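Local structure of uncharacterized protein (Anabaena variabilis, 3OT2) at residues 14-19 against 68-73; 111-116 against 120-125; 43-48 against 138-143; 64-69 against 88-93. The protein is of unknown function but, as a Uma2-like member of the PD-(D/E)xK clan, is probably a nuclease of the restriction-endonuclease type. One frame throughout, in Å; residues are numbered along the deposited sequence. Where two conformers were deposited one is given.

Contact 1: 14-19 against 68-73. With BU1 (1,4-butanediol), chain E; EDO (1,2-ethanediol), chain I.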
# COMPACT_ATOMS: atom_id res chain seq x y z
N GLU A 14 -21.93 16.38 -12.25
CA GLU A 14 -21.32 17.29 -13.23
C GLU A 14 -20.19 16.57 -13.99
O GLU A 14 -20.14 16.64 -15.21
CB GLU A 14 -20.79 18.56 -12.55
CG GLU A 14 -21.86 19.57 -12.18
CD GLU A 14 -21.47 20.62 -11.15
OE1 GLU A 14 -20.25 20.84 -10.95
OE2 GLU A 14 -22.38 21.24 -10.57
N PHE A 15 -19.32 15.84 -13.26
CA PHE A 15 -18.20 15.08 -13.84
C PHE A 15 -18.68 14.07 -14.89
O PHE A 15 -18.04 13.93 -15.93
CB PHE A 15 -17.37 14.35 -12.74
CG PHE A 15 -16.40 13.32 -13.29
CD1 PHE A 15 -15.15 13.70 -13.76
CD2 PHE A 15 -16.76 11.97 -13.36
CE1 PHE A 15 -14.28 12.75 -14.31
CE2 PHE A 15 -15.88 11.03 -13.91
CZ PHE A 15 -14.65 11.42 -14.37
N LEU A 16 -19.77 13.34 -14.59
CA LEU A 16 -20.31 12.29 -15.45
C LEU A 16 -20.92 12.84 -16.75
O LEU A 16 -21.11 12.08 -17.69
CB LEU A 16 -21.32 11.43 -14.68
CG LEU A 16 -20.74 10.55 -13.56
CD1 LEU A 16 -21.83 10.03 -12.66
CD2 LEU A 16 -19.90 9.38 -14.11
N LYS A 17 -21.18 14.15 -16.83
CA LYS A 17 -21.70 14.78 -18.05
C LYS A 17 -20.54 15.13 -19.00
O LYS A 17 -20.78 15.36 -20.18
CB LYS A 17 -22.53 16.04 -17.72
CG LYS A 17 -23.82 15.76 -16.96
CD LYS A 17 -24.42 17.06 -16.42
CE LYS A 17 -25.45 16.83 -15.35
NZ LYS A 17 -25.83 18.11 -14.69
N LEU A 18 -19.29 15.16 -18.48
CA LEU A 18 -18.09 15.52 -19.24
C LEU A 18 -17.69 14.43 -20.26
O LEU A 18 -18.07 13.26 -20.08
CB LEU A 18 -16.90 15.80 -18.29
CG LEU A 18 -17.10 16.88 -17.21
CD1 LEU A 18 -15.91 16.91 -16.27
CD2 LEU A 18 -17.33 18.26 -17.81
N PRO A 19 -16.95 14.77 -21.34
CA PRO A 19 -16.59 13.75 -22.33
C PRO A 19 -15.48 12.81 -21.86
O PRO A 19 -14.68 13.21 -21.01
CB PRO A 19 -16.13 14.57 -23.54
CG PRO A 19 -15.63 15.84 -22.96
CD PRO A 19 -16.45 16.11 -21.74
N GLU A 68 -10.63 -1.86 -18.55
CA GLU A 68 -10.89 -0.42 -18.52
C GLU A 68 -12.40 -0.04 -18.48
O GLU A 68 -12.85 0.82 -19.24
CB GLU A 68 -10.24 0.24 -19.75
CG GLU A 68 -8.74 0.01 -19.91
CD GLU A 68 -7.87 0.72 -18.90
OE1 GLU A 68 -8.30 1.77 -18.39
OE2 GLU A 68 -6.74 0.24 -18.64
N LEU A 69 -13.17 -0.66 -17.58
CA LEU A 69 -14.59 -0.38 -17.43
C LEU A 69 -14.80 0.65 -16.32
O LEU A 69 -14.21 0.53 -15.24
CB LEU A 69 -15.34 -1.70 -17.11
CG LEU A 69 -16.82 -1.61 -16.79
CD1 LEU A 69 -17.66 -1.33 -18.05
CD2 LEU A 69 -17.29 -2.88 -16.10
N ARG A 70 -15.63 1.68 -16.58
CA ARG A 70 -15.93 2.70 -15.58
C ARG A 70 -16.90 2.15 -14.53
O ARG A 70 -17.93 1.57 -14.87
CB ARG A 70 -16.48 3.97 -16.23
CG ARG A 70 -16.90 5.06 -15.23
CD ARG A 70 -17.16 6.42 -15.89
NE ARG A 70 -16.04 6.85 -16.72
CZ ARG A 70 -14.94 7.44 -16.26
NH1 ARG A 70 -14.82 7.71 -14.96
NH2 ARG A 70 -13.96 7.76 -17.08
N CYS A 71 -16.55 2.32 -13.25
CA CYS A 71 -17.36 1.93 -12.10
C CYS A 71 -17.60 3.17 -11.26
O CYS A 71 -16.65 3.77 -10.77
CB CYS A 71 -16.68 0.82 -11.31
SG CYS A 71 -16.53 -0.74 -12.23
N THR A 72 -18.88 3.58 -11.15
CA THR A 72 -19.27 4.78 -10.42
C THR A 72 -20.08 4.39 -9.19
O THR A 72 -21.19 3.89 -9.32
CB THR A 72 -20.03 5.75 -11.34
OG1 THR A 72 -19.22 6.02 -12.48
CG2 THR A 72 -20.41 7.08 -10.65
N PHE A 73 -19.53 4.66 -7.98
CA PHE A 73 -20.18 4.32 -6.72
C PHE A 73 -19.50 5.07 -5.58
O PHE A 73 -18.34 5.48 -5.71
CB PHE A 73 -20.13 2.79 -6.47
CG PHE A 73 -18.72 2.23 -6.47
CD1 PHE A 73 -18.12 1.81 -7.66
CD2 PHE A 73 -17.98 2.17 -5.30
CE1 PHE A 73 -16.82 1.32 -7.67
CE2 PHE A 73 -16.67 1.66 -5.31
CZ PHE A 73 -16.11 1.25 -6.49
C1 BU1 E . -18.19 9.66 -18.22
C2 BU1 E . -17.28 10.67 -17.53
C3 BU1 E . -16.06 10.82 -18.43
C4 BU1 E . -15.09 11.84 -17.85
O5 BU1 E . -19.44 9.64 -17.55
O6 BU1 E . -13.94 11.83 -18.72
C1 EDO I . -14.61 3.78 -20.53
O1 EDO I . -15.90 4.12 -20.03
C2 EDO I . -13.59 4.16 -19.49
O2 EDO I . -12.29 3.87 -20.02
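F15 meets R70 edge-on: NH1 of R70 lies near the plane of the phenyl ring, 3.6 Å from F15 CE2, with ring and guanidinium planes 64° apart. The cation therefore sits at the ring's rim and not over its face. R70 reaches this place because its CG is anti to the backbone N (chi1 176°) and the chain bends at chi3. Polar neighbours fix the guanidinium: NE pairs with E20, NH2 with the carbonyl of S25, and NH1 with the hydroxyl of S77. Beside this pair, L16 and T72 meet tip to tip, L16 CD1 standing 3.8 Å from T72 CG2, while the T72 hydroxyl is hydrogen-bonded to S77. The two sides come from different elements. F15 to L18 form a type I beta turn, closed by L18 N to F15 O at 3.1 Å, whereas T72 belongs to strand 71-73, one arm of a two-stranded antiparallel sheet with 76-78. Toward the exposed L18 and P19, direct contact between the segments gives way to a bound 1,4-butanediol. Its O6 donates to P19 O at 2.8 Å and its O5 to L16 O at 3.0 Å, so the diol is held at both ends by backbone carbonyls. Its carbon chain fills in between the protein groups: C4 is 3.5 Å from F15 CZ, and C3 stands over one face of the R70 guanidinium, displaced toward its rim. A 1,2-ethanediol, probably from the crystallisation liquor, makes a weak bond to E68 O and a further one to E20.

Contact 2: 111-116 against 120-125. With EDO (1,2-ethanediol), chain G; EDO (1,2-ethanediol), chain K.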
# COMPACT_ATOMS: atom_id res chain seq x y z
N GLU A 111 -5.47 -3.86 -10.27
CA GLU A 111 -4.73 -2.68 -10.66
C GLU A 111 -3.31 -3.07 -10.92
O GLU A 111 -2.72 -3.82 -10.14
CB GLU A 111 -4.80 -1.58 -9.58
CG GLU A 111 -6.22 -1.11 -9.28
CD GLU A 111 -6.84 -0.15 -10.29
OE1 GLU A 111 -6.32 -0.02 -11.43
OE2 GLU A 111 -7.87 0.46 -9.95
N ILE A 112 -2.76 -2.60 -12.01
CA ILE A 112 -1.38 -2.91 -12.37
C ILE A 112 -0.60 -1.62 -12.43
O ILE A 112 -0.98 -0.71 -13.17
CB ILE A 112 -1.30 -3.71 -13.70
CG1 ILE A 112 -2.17 -4.99 -13.64
CG2 ILE A 112 0.14 -4.06 -14.06
CD1 ILE A 112 -2.91 -5.26 -14.97
N LEU A 113 0.48 -1.52 -11.63
CA LEU A 113 1.32 -0.33 -11.65
C LEU A 113 2.08 -0.18 -12.95
O LEU A 113 2.41 -1.17 -13.61
CB LEU A 113 2.33 -0.35 -10.48
CG LEU A 113 1.76 -0.35 -9.06
CD1 LEU A 113 2.88 -0.38 -8.07
CD2 LEU A 113 0.84 0.88 -8.84
N SER A 114 2.33 1.07 -13.31
CA SER A 114 3.13 1.47 -14.47
C SER A 114 3.95 2.67 -14.00
O SER A 114 3.61 3.24 -12.96
CB SER A 114 2.25 1.73 -15.70
OG SER A 114 1.23 2.68 -15.47
N PRO A 115 5.10 3.01 -14.63
CA PRO A 115 5.95 4.10 -14.10
C PRO A 115 5.24 5.42 -13.69
O PRO A 115 5.65 6.01 -12.69
CB PRO A 115 6.92 4.38 -15.24
CG PRO A 115 7.04 3.08 -15.95
CD PRO A 115 5.71 2.40 -15.83
N ASP A 116 4.23 5.88 -14.45
CA ASP A 116 3.61 7.17 -14.15
C ASP A 116 2.39 7.08 -13.21
O ASP A 116 1.80 8.10 -12.87
CB ASP A 116 3.22 7.86 -15.47
CG ASP A 116 4.43 8.21 -16.33
OD1 ASP A 116 5.48 8.60 -15.76
OD2 ASP A 116 4.33 8.08 -17.58
N THR A 120 -0.20 5.44 -4.35
CA THR A 120 -1.07 5.91 -3.25
C THR A 120 -2.51 6.00 -3.77
O THR A 120 -3.39 5.46 -3.13
CB THR A 120 -0.53 7.22 -2.70
OG1 THR A 120 0.63 6.91 -1.94
CG2 THR A 120 -1.54 7.96 -1.80
N LYS A 121 -2.74 6.64 -4.94
CA LYS A 121 -4.07 6.77 -5.53
C LYS A 121 -4.71 5.39 -5.76
O LYS A 121 -5.88 5.19 -5.41
CB LYS A 121 -3.99 7.55 -6.86
CG LYS A 121 -5.31 7.65 -7.62
CD LYS A 121 -5.11 8.23 -9.03
CE LYS A 121 -4.57 7.17 -9.97
NZ LYS A 121 -4.16 7.73 -11.29
N VAL A 122 -3.94 4.45 -6.32
CA VAL A 122 -4.39 3.08 -6.61
C VAL A 122 -4.81 2.37 -5.34
O VAL A 122 -5.85 1.70 -5.34
CB VAL A 122 -3.28 2.29 -7.37
CG1 VAL A 122 -3.54 0.80 -7.31
CG2 VAL A 122 -3.21 2.74 -8.81
N THR A 123 -4.01 2.49 -4.26
CA THR A 123 -4.32 1.85 -2.96
C THR A 123 -5.62 2.44 -2.42
O THR A 123 -6.48 1.67 -2.01
CB THR A 123 -3.14 2.00 -1.99
OG1 THR A 123 -2.05 1.33 -2.59
CG2 THR A 123 -3.42 1.33 -0.67
N LYS A 124 -5.79 3.77 -2.48
CA LYS A 124 -7.03 4.42 -2.05
C LYS A 124 -8.22 3.88 -2.86
O LYS A 124 -9.28 3.63 -2.29
CB LYS A 124 -6.97 5.94 -2.22
CG LYS A 124 -6.03 6.67 -1.29
CD LYS A 124 -6.10 8.14 -1.63
CE LYS A 124 -5.11 8.93 -0.86
NZ LYS A 124 -5.30 10.39 -1.11
N ASN A 125 -8.06 3.74 -4.19
CA ASN A 125 -9.12 3.23 -5.07
C ASN A 125 -9.51 1.80 -4.70
O ASN A 125 -10.70 1.50 -4.62
CB ASN A 125 -8.71 3.31 -6.55
CG ASN A 125 -8.78 4.71 -7.11
OD1 ASN A 125 -9.39 5.63 -6.52
ND2 ASN A 125 -8.18 4.91 -8.27
C1 EDO G . -5.52 10.55 -4.96
O1 EDO G . -4.56 10.42 -3.89
C2 EDO G . -6.84 11.05 -4.40
O2 EDO G . -7.08 12.41 -4.80
C1 EDO K . 0.53 -0.31 -0.86
O1 EDO K . 0.60 0.07 -2.23
C2 EDO K . 0.30 0.94 0.00
O2 EDO K . 1.44 1.80 -0.05
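The side chains of E111 and V122 pass alongside one another, pointing opposite ways, so that the methylene stem of the glutamate, not its carboxylate, does the touching. V122 CG1 lies 3.5 Å from E111 CB and 3.8 Å from E111 CG; this methyl is anti to the backbone N (chi1 163°), which leaves CG2 to face L113. That second meeting is looser, with L113 CD2 4.5 Å from V122 CG2. E111 bends at chi2 (-78°), and its OE1 accepts a hydrogen bond from the backbone N of D81. Strand 108-112 and helix 119-131 are here the first two elements of a beta-alpha-beta unit completed by strand 136-141, whose L139 also packs on both V122 and L113. P80 and D81, just before strand 82-86, followed by E111 here, are consistent with the acidic positions of a PD-(D/E)xK core. T123 and K124 turn to other surroundings. K124 NZ donates to O1 of a 1,2-ethanediol at 2.9 Å and forms a salt bridge to D160 of the second subunit; a methionine in its place would probably leave that aspartate without its cationic mate across the interface. T123 OG1 accepts from another ethanediol, 3.0 Å from its O1, and the T123 side chain packs on F148 of the second subunit.

Contact 3: 43-48 against 138-143. With ACT (acetate ion), chain C.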
# COMPACT_ATOMS: atom_id res chain seq x y z
N SER A 43 0.44 -3.22 -20.44
CA SER A 43 -0.47 -3.82 -21.42
C SER A 43 -0.31 -5.32 -21.50
O SER A 43 -1.32 -6.01 -21.65
CB SER A 43 -0.23 -3.23 -22.81
OG SER A 43 -0.59 -1.86 -22.83
N ALA A 44 0.93 -5.83 -21.44
CA ALA A 44 1.20 -7.26 -21.55
C ALA A 44 0.53 -8.03 -20.40
O ALA A 44 -0.16 -9.03 -20.66
CB ALA A 44 2.70 -7.51 -21.57
N ILE A 45 0.69 -7.55 -19.16
CA ILE A 45 0.08 -8.16 -17.97
C ILE A 45 -1.43 -7.97 -18.00
O ILE A 45 -2.16 -8.92 -17.73
CB ILE A 45 0.73 -7.60 -16.68
CG1 ILE A 45 2.17 -8.18 -16.54
CG2 ILE A 45 -0.16 -7.92 -15.44
CD1 ILE A 45 2.99 -7.66 -15.37
N GLN A 46 -1.90 -6.76 -18.35
CA GLN A 46 -3.33 -6.45 -18.37
C GLN A 46 -4.11 -7.34 -19.35
O GLN A 46 -5.13 -7.89 -18.94
CB GLN A 46 -3.55 -4.98 -18.72
CG GLN A 46 -4.97 -4.50 -18.48
CD GLN A 46 -5.15 -3.08 -18.93
OE1 GLN A 46 -4.39 -2.55 -19.75
NE2 GLN A 46 -6.19 -2.42 -18.45
N SER A 47 -3.65 -7.46 -20.63
CA SER A 47 -4.35 -8.24 -21.65
C SER A 47 -4.35 -9.73 -21.30
O SER A 47 -5.39 -10.38 -21.44
CB SER A 47 -3.73 -8.02 -23.03
OG SER A 47 -3.97 -6.69 -23.46
N GLU A 48 -3.22 -10.26 -20.85
CA GLU A 48 -3.12 -11.68 -20.50
C GLU A 48 -3.92 -12.01 -19.25
O GLU A 48 -4.49 -13.10 -19.15
CB GLU A 48 -1.66 -12.07 -20.29
CG GLU A 48 -1.44 -13.58 -20.30
CD GLU A 48 -1.91 -14.36 -21.51
OE1 GLU A 48 -1.91 -13.80 -22.63
OE2 GLU A 48 -2.28 -15.54 -21.33
N TRP A 138 -6.50 -6.73 -6.09
CA TRP A 138 -5.13 -7.09 -6.43
C TRP A 138 -4.37 -5.85 -6.85
O TRP A 138 -4.84 -5.12 -7.72
CB TRP A 138 -5.06 -8.08 -7.62
CG TRP A 138 -5.15 -9.55 -7.33
CD1 TRP A 138 -5.56 -10.16 -6.18
CD2 TRP A 138 -4.91 -10.60 -8.27
NE1 TRP A 138 -5.52 -11.52 -6.32
CE2 TRP A 138 -5.11 -11.82 -7.60
CE3 TRP A 138 -4.48 -10.61 -9.61
CZ2 TRP A 138 -4.90 -13.06 -8.22
CZ3 TRP A 138 -4.26 -11.84 -10.23
CH2 TRP A 138 -4.47 -13.04 -9.54
N LEU A 139 -3.21 -5.62 -6.25
CA LEU A 139 -2.32 -4.55 -6.68
C LEU A 139 -1.07 -5.24 -7.18
O LEU A 139 -0.31 -5.81 -6.39
CB LEU A 139 -2.02 -3.49 -5.58
CG LEU A 139 -0.97 -2.42 -5.95
CD1 LEU A 139 -1.28 -1.76 -7.27
CD2 LEU A 139 -0.84 -1.39 -4.87
N ILE A 140 -0.91 -5.28 -8.50
CA ILE A 140 0.22 -5.93 -9.17
C ILE A 140 1.32 -4.90 -9.41
O ILE A 140 1.06 -3.84 -9.98
CB ILE A 140 -0.21 -6.62 -10.51
CG1 ILE A 140 -1.28 -7.70 -10.28
CG2 ILE A 140 1.05 -7.17 -11.29
CD1 ILE A 140 -1.96 -8.24 -11.55
N ASP A 141 2.53 -5.22 -8.95
CA ASP A 141 3.70 -4.36 -9.14
C ASP A 141 4.69 -5.09 -10.06
O ASP A 141 5.46 -5.91 -9.57
CB ASP A 141 4.35 -4.00 -7.79
CG ASP A 141 5.56 -3.08 -7.91
OD1 ASP A 141 6.14 -3.00 -9.02
OD2 ASP A 141 5.88 -2.41 -6.93
N PRO A 142 4.66 -4.84 -11.39
CA PRO A 142 5.55 -5.59 -12.31
C PRO A 142 7.02 -5.46 -11.95
O PRO A 142 7.71 -6.48 -11.90
CB PRO A 142 5.24 -5.00 -13.68
CG PRO A 142 3.81 -4.54 -13.55
CD PRO A 142 3.75 -3.96 -12.14
N ASP A 143 7.49 -4.23 -11.63
CA ASP A 143 8.89 -4.00 -11.30
C ASP A 143 9.36 -4.82 -10.11
O ASP A 143 10.48 -5.32 -10.14
CB ASP A 143 9.16 -2.51 -11.04
CG ASP A 143 9.15 -1.61 -12.28
OD1 ASP A 143 9.16 -2.14 -13.41
OD2 ASP A 143 9.09 -0.37 -12.10
C ACT C . 6.12 -0.62 -11.31
O ACT C . 6.07 -1.74 -11.80
OXT ACT C . 6.40 -0.48 -10.08
CH3 ACT C . 5.94 0.56 -12.23
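I45 of helix 40-57 rests on the ring of P142, the residue at which strand 136-141 gives way to a turn, and an acetate ion lies against the same proline. I45 CD1 comes within 3.7 Å of P142 CG, the two side chains crossing at a slant, while the acetate O is 3.2 Å from P142 CD. With its CG1 anti to the carbonyl carbon (chi1 -73°), I45 sends CD1 to the proline and leaves CG2 for the strand, 4.3 Å from I140 CD1. I112 of the adjacent strand touches both I45 and P142; no hydrogen bond crosses between the segments. The contact fastens helix 40-57 to one face of the mixed sheet; L139, the neighbour of I140, packs instead on helix 119-131. D141 likewise turns away from helix 40-57. Its OD2 is hydrogen-bonded to T120 of the second subunit and its OD1 to the backbone N of E144; an alanine here would probably leave that T120 hydroxyl without this partner and free the turn after the strand to shift. The acetate, probably from the crystallisation liquor, accepts a bond from D143 N to its O at 2.9 Å, fairly straight (164°). Its OXT stands 2.7 Å from D141 OD1, a spacing of two acid oxygens that suggests one of the two groups probably carries a proton, without telling which.

Contact 4: 64-69 against 88-93. With EDO (1,2-ethanediol), chain I.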
# COMPACT_ATOMS: atom_id res chain seq x y z
N ARG A 64 -17.41 -12.31 -15.31
CA ARG A 64 -16.79 -11.72 -16.50
C ARG A 64 -15.80 -10.64 -16.09
O ARG A 64 -16.13 -9.77 -15.25
CB ARG A 64 -17.85 -11.17 -17.47
CG ARG A 64 -17.24 -10.66 -18.79
CD ARG A 64 -18.24 -10.54 -19.90
NE ARG A 64 -17.60 -9.92 -21.06
CZ ARG A 64 -18.21 -9.69 -22.23
NH1 ARG A 64 -19.47 -10.05 -22.41
NH2 ARG A 64 -17.55 -9.11 -23.22
N ALA A 65 -14.58 -10.70 -16.67
CA ALA A 65 -13.52 -9.72 -16.48
C ALA A 65 -13.58 -8.71 -17.62
O ALA A 65 -13.65 -9.11 -18.79
CB ALA A 65 -12.16 -10.41 -16.43
N PHE A 66 -13.55 -7.42 -17.29
CA PHE A 66 -13.63 -6.32 -18.25
C PHE A 66 -12.40 -5.45 -18.17
O PHE A 66 -11.94 -5.13 -17.07
CB PHE A 66 -14.87 -5.44 -17.99
CG PHE A 66 -16.19 -6.15 -17.97
CD1 PHE A 66 -16.91 -6.33 -19.14
CD2 PHE A 66 -16.73 -6.62 -16.78
CE1 PHE A 66 -18.13 -6.98 -19.12
CE2 PHE A 66 -17.95 -7.28 -16.76
CZ PHE A 66 -18.65 -7.45 -17.93
N LEU A 67 -11.91 -5.03 -19.33
CA LEU A 67 -10.79 -4.11 -19.46
C LEU A 67 -11.28 -2.70 -19.38
O LEU A 67 -12.20 -2.34 -20.13
CB LEU A 67 -10.13 -4.29 -20.85
CG LEU A 67 -9.05 -5.34 -20.98
CD1 LEU A 67 -8.78 -5.65 -22.42
CD2 LEU A 67 -7.78 -4.85 -20.43
N GLU A 68 -10.63 -1.86 -18.55
CA GLU A 68 -10.89 -0.42 -18.52
C GLU A 68 -12.40 -0.04 -18.48
O GLU A 68 -12.85 0.82 -19.24
CB GLU A 68 -10.24 0.24 -19.75
CG GLU A 68 -8.74 0.01 -19.91
CD GLU A 68 -7.87 0.72 -18.90
OE1 GLU A 68 -8.30 1.77 -18.39
OE2 GLU A 68 -6.74 0.24 -18.64
N LEU A 69 -13.17 -0.66 -17.58
CA LEU A 69 -14.59 -0.38 -17.43
C LEU A 69 -14.80 0.65 -16.32
O LEU A 69 -14.21 0.53 -15.24
CB LEU A 69 -15.34 -1.70 -17.11
CG LEU A 69 -16.82 -1.61 -16.79
CD1 LEU A 69 -17.66 -1.33 -18.05
CD2 LEU A 69 -17.29 -2.88 -16.10
N SER A 88 -24.59 -12.60 -11.63
CA SER A 88 -25.80 -11.99 -11.05
C SER A 88 -25.67 -10.47 -10.83
O SER A 88 -26.69 -9.79 -10.71
CB SER A 88 -26.14 -12.66 -9.72
OG SER A 88 -25.12 -12.47 -8.76
N ARG A 89 -24.44 -9.94 -10.75
CA ARG A 89 -24.19 -8.51 -10.51
C ARG A 89 -23.90 -7.72 -11.79
O ARG A 89 -23.80 -6.50 -11.70
CB ARG A 89 -23.03 -8.34 -9.49
CG ARG A 89 -23.46 -8.73 -8.08
CD ARG A 89 -22.36 -8.43 -7.08
NE ARG A 89 -22.33 -7.02 -6.70
CZ ARG A 89 -21.36 -6.18 -7.00
NH1 ARG A 89 -20.33 -6.58 -7.73
NH2 ARG A 89 -21.41 -4.92 -6.60
N ILE A 90 -23.81 -8.37 -12.97
CA ILE A 90 -23.56 -7.65 -14.22
C ILE A 90 -24.87 -6.89 -14.60
O ILE A 90 -25.88 -7.55 -14.83
CB ILE A 90 -23.05 -8.58 -15.37
CG1 ILE A 90 -21.68 -9.21 -15.02
CG2 ILE A 90 -22.97 -7.81 -16.72
CD1 ILE A 90 -21.26 -10.39 -15.87
N PRO A 91 -24.89 -5.53 -14.61
CA PRO A 91 -26.13 -4.82 -15.00
C PRO A 91 -26.47 -5.07 -16.47
O PRO A 91 -25.59 -5.03 -17.33
CB PRO A 91 -25.80 -3.35 -14.72
CG PRO A 91 -24.33 -3.25 -14.80
CD PRO A 91 -23.80 -4.58 -14.31
N ARG A 92 -27.72 -5.42 -16.73
CA ARG A 92 -28.19 -5.75 -18.07
C ARG A 92 -29.42 -4.96 -18.45
O ARG A 92 -30.25 -4.63 -17.59
CB ARG A 92 -28.52 -7.26 -18.17
CG ARG A 92 -27.30 -8.14 -17.96
CD ARG A 92 -27.54 -9.59 -18.31
NE ARG A 92 -26.32 -10.34 -18.04
CZ ARG A 92 -25.38 -10.60 -18.94
NH1 ARG A 92 -25.52 -10.21 -20.20
NH2 ARG A 92 -24.29 -11.27 -18.59
N GLU A 93 -29.55 -4.69 -19.76
CA GLU A 93 -30.71 -4.02 -20.33
C GLU A 93 -31.83 -5.07 -20.42
O GLU A 93 -31.56 -6.28 -20.27
CB GLU A 93 -30.36 -3.43 -21.73
CG GLU A 93 -29.10 -2.56 -21.76
CD GLU A 93 -28.63 -2.07 -23.12
OE1 GLU A 93 -29.35 -2.30 -24.12
OE2 GLU A 93 -27.55 -1.44 -23.19
C1 EDO I . -14.61 3.78 -20.53
O1 EDO I . -15.90 4.12 -20.03
C2 EDO I . -13.59 4.16 -19.49
O2 EDO I . -12.29 3.87 -20.02
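R64 opens the contact by laying its CB 3.8 Å from CD1 of I90, the methyl at the end of a side chain stretched out by chi2 (165°). The aliphatic part of R64 serves the strand as well, because its CG sits 3.6 Å above the plane of the F66 ring, offset toward the rim. Its charged end is near a like charge, R64 NH1 being 6.3 Å from R92 NH2, while R92 lays one face of its guanidinium over I90 CG2. A65 belongs to the other side of the strand, where it packs on I53 of helix 40-57. F66 then returns to I90, meeting CD1 at the ring edge, near its plane, with F66 CZ 4.4 Å away. One methyl of I90 is thus shared by two residues of the strand, and F85 of strand 82-86 touches both F66 and I90. At E68 the backbone takes a left-handed conformation (phi 47°), just past the end of the strand; its carboxylate pairs with K35 and Q46. The loop after strand 82-86 thereby folds back on strand 63-67, the outermost strand at this end of the six-stranded mixed sheet, next to its antiparallel neighbour 82-86.

How the contacts relate
Contacts 2, 3 and 4 all reach the six-stranded mixed sheet, whereas contact 1 sets the 14-19 turn against the small two-stranded sheet beside it. Contacts 2 and 3 are close, with centres about 11 Å apart, and are joined through neighbouring strands 108-112 and 136-141, E111 bonding W138 and I140. Contacts 3 and 4, centres about 20 Å apart, lie on opposite sides of the chain's centre, yet the two are linked by Q46 to E68, a pair that also ties in contact 1. Contacts 1 and 4 share E68 and L69. In sequence, 43-48 and 138-143 enclose both contacts 2 and 4, while contact 1 crosses contact 3. Helix 40-57 thus binds widely separated parts into one putative nuclease domain.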